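Local coordinates for protein beta-galactosidase (Marinomonas sp. ef1, PDB 6Y2K) that hydrolyses terminal beta-D-galactose residues from beta-galactosides as a cold-active, hexameric glycoside hydrolase of family GH42, at residues Y351-Q356 against H365-P371. Sequence-based numbering, arbitrary orientation.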
# COMPACT_ATOMS: atom_id res chain seq x y z
N TYR A 351 31.97 -24.47 -21.50
CA TYR A 351 30.69 -24.79 -20.87
C TYR A 351 30.83 -25.97 -19.92
O TYR A 351 31.87 -26.63 -19.87
CB TYR A 351 29.63 -25.09 -21.93
CG TYR A 351 29.48 -24.00 -22.97
CD1 TYR A 351 28.76 -22.85 -22.69
CD2 TYR A 351 30.05 -24.13 -24.23
CE1 TYR A 351 28.61 -21.85 -23.64
CE2 TYR A 351 29.91 -23.14 -25.18
CZ TYR A 351 29.19 -22.00 -24.88
OH TYR A 351 29.05 -21.01 -25.83
N PHE A 352 29.77 -26.24 -19.16
CA PHE A 352 29.77 -27.34 -18.20
C PHE A 352 28.35 -27.74 -17.82
O PHE A 352 27.58 -26.93 -17.31
CB PHE A 352 30.56 -26.96 -16.95
CG PHE A 352 30.34 -27.89 -15.79
CD1 PHE A 352 29.15 -27.87 -15.08
CD2 PHE A 352 31.33 -28.79 -15.40
CE1 PHE A 352 28.94 -28.73 -14.02
CE2 PHE A 352 31.13 -29.64 -14.34
CZ PHE A 352 29.93 -29.61 -13.64
N ARG A 353 28.01 -29.00 -18.08
CA ARG A 353 28.94 -29.94 -18.69
C ARG A 353 28.53 -30.28 -20.12
O ARG A 353 27.58 -29.72 -20.65
CB ARG A 353 29.05 -31.21 -17.85
CG ARG A 353 27.80 -31.52 -17.03
CD ARG A 353 28.08 -32.60 -16.00
NE ARG A 353 28.38 -33.88 -16.62
CZ ARG A 353 28.71 -34.98 -15.94
NH1 ARG A 353 28.78 -34.95 -14.62
NH2 ARG A 353 28.97 -36.11 -16.59
N TRP A 354 29.25 -31.22 -20.73
CA TRP A 354 28.96 -31.64 -22.09
C TRP A 354 27.62 -32.37 -22.17
O TRP A 354 26.81 -32.11 -23.06
CB TRP A 354 30.08 -32.54 -22.63
CG TRP A 354 29.68 -33.35 -23.82
CD1 TRP A 354 29.47 -34.70 -23.87
CD2 TRP A 354 29.44 -32.86 -25.15
NE1 TRP A 354 29.12 -35.08 -25.14
CE2 TRP A 354 29.09 -33.97 -25.94
CE3 TRP A 354 29.49 -31.60 -25.74
CZ2 TRP A 354 28.79 -33.85 -27.30
CZ3 TRP A 354 29.19 -31.48 -27.08
CH2 TRP A 354 28.85 -32.60 -27.85
N ARG A 355 27.39 -33.28 -21.23
CA ARG A 355 26.15 -34.05 -21.19
C ARG A 355 25.67 -34.16 -19.74
O ARG A 355 26.43 -34.56 -18.86
CB ARG A 355 26.41 -35.44 -21.77
CG ARG A 355 25.20 -36.36 -21.86
CD ARG A 355 25.59 -37.67 -22.51
NE ARG A 355 24.53 -38.66 -22.40
CZ ARG A 355 24.62 -39.93 -22.81
NH1 ARG A 355 25.73 -40.39 -23.38
NH2 ARG A 355 23.58 -40.74 -22.64
N GLN A 356 24.41 -33.79 -19.51
CA GLN A 356 23.79 -33.82 -18.18
C GLN A 356 23.85 -35.24 -17.62
O GLN A 356 23.42 -36.18 -18.29
CB GLN A 356 22.34 -33.34 -18.27
CG GLN A 356 21.55 -33.36 -16.97
CD GLN A 356 20.12 -32.86 -17.14
OE1 GLN A 356 19.78 -32.20 -18.14
NE2 GLN A 356 19.28 -33.16 -16.15
N HIS A 365 21.60 -30.63 -13.16
CA HIS A 365 22.43 -29.58 -13.77
C HIS A 365 22.51 -29.83 -15.27
O HIS A 365 23.04 -30.86 -15.69
CB HIS A 365 23.83 -29.56 -13.15
CG HIS A 365 24.64 -28.35 -13.49
ND1 HIS A 365 24.91 -27.96 -14.79
CD2 HIS A 365 25.28 -27.46 -12.70
CE1 HIS A 365 25.66 -26.87 -14.78
NE2 HIS A 365 25.91 -26.55 -13.52
N ALA A 366 22.03 -28.88 -16.07
CA ALA A 366 22.01 -29.02 -17.53
C ALA A 366 23.40 -29.08 -18.16
O ALA A 366 24.41 -28.73 -17.54
CB ALA A 366 21.21 -27.88 -18.14
N GLY A 367 23.42 -29.56 -19.39
CA GLY A 367 24.62 -29.54 -20.21
C GLY A 367 24.28 -29.15 -21.63
O GLY A 367 23.15 -28.76 -21.91
N LEU A 368 25.26 -29.25 -22.53
CA LEU A 368 25.00 -29.05 -23.97
C LEU A 368 24.07 -30.13 -24.51
O LEU A 368 23.31 -29.87 -25.42
CB LEU A 368 26.28 -29.03 -24.81
CG LEU A 368 27.41 -28.04 -24.53
CD1 LEU A 368 28.20 -27.74 -25.81
CD2 LEU A 368 26.94 -26.74 -23.90
N LEU A 369 24.17 -31.34 -23.94
CA LEU A 369 23.26 -32.45 -24.23
C LEU A 369 22.42 -32.80 -23.00
O LEU A 369 22.85 -32.59 -21.87
CB LEU A 369 24.04 -33.70 -24.62
CG LEU A 369 25.10 -33.58 -25.73
CD1 LEU A 369 25.64 -34.96 -26.06
CD2 LEU A 369 24.53 -32.91 -26.97
N ARG A 370 21.24 -33.37 -23.26
CA ARG A 370 20.39 -33.96 -22.22
C ARG A 370 20.96 -35.31 -21.79
O ARG A 370 21.86 -35.85 -22.45
CB ARG A 370 18.98 -34.17 -22.76
CG ARG A 370 18.29 -32.93 -23.31
CD ARG A 370 16.82 -33.18 -23.51
NE ARG A 370 16.50 -34.37 -24.31
CZ ARG A 370 15.69 -34.43 -25.38
NH1 ARG A 370 15.10 -33.35 -25.88
NH2 ARG A 370 15.48 -35.61 -25.96
N PRO A 371 20.44 -35.90 -20.69
CA PRO A 371 20.96 -37.20 -20.26
C PRO A 371 20.86 -38.33 -21.32
O PRO A 371 21.65 -39.27 -21.28
CB PRO A 371 20.13 -37.53 -19.01
CG PRO A 371 19.72 -36.20 -18.49
CD PRO A 371 19.46 -35.38 -19.72
O HOH W 1 20.92 -30.97 -20.41
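Phe352 turns the edge of its ring onto the face of His365 at the mouth of a TIM barrel, where the eighth and last strand, 348-352, runs out into the loop leading to helix 377-395. The two rings stand nearly perpendicular, planes at 85°, in a T-shaped pair with centroids 5.1 Å apart. A cis peptide follows Phe352, a feature known at the end of the eighth strand in related glycosidase barrels. His365 is held in orientation by its own chain, because ND1 donates in the ring plane to a lone pair of Ala366 O; its NE2 binds a glycerol, which may mark a pocket.

Farther along, the loop folds back beside the strand's continuation. Leu368 N donates to Arg353 O, Leu369 N to Trp354 O, and Gln356 N returns an almost straight bond to Leu369 O, closing a single beta bridge between Arg355 and Leu369. Gly367 suits this closeness, its CA lying 3.0 Å from Arg353 O. Leu368 divides its branches, CD2 to Tyr351 CB and CD1 to Trp354 CE3, while Leu369 lays CG over the six-membered ring of Trp354 in a CH-pi contact, CD1 lying 3.6 Å from Trp354 CZ2. Trp354 NE1 is bound by Asp20.

The extended Gln356 side chain passes at a slant over the Pro371 ring, its CD against Pro371 CG. Its NE2 is hydrogen-bonded to Gln363 O, and a water that accepts from Gly367 N lies within hydrogen-bonding distance of Gln356 OE1 and Leu369 O. With CG anti to the backbone N (chi1 -177°) and the chain extended as far as NE, Arg355 carries its guanidinium side-on to Pro371 O, which accepts from NE at 3.1 Å and from NH2 at 2.8 Å, both from one face of the carbonyl plane.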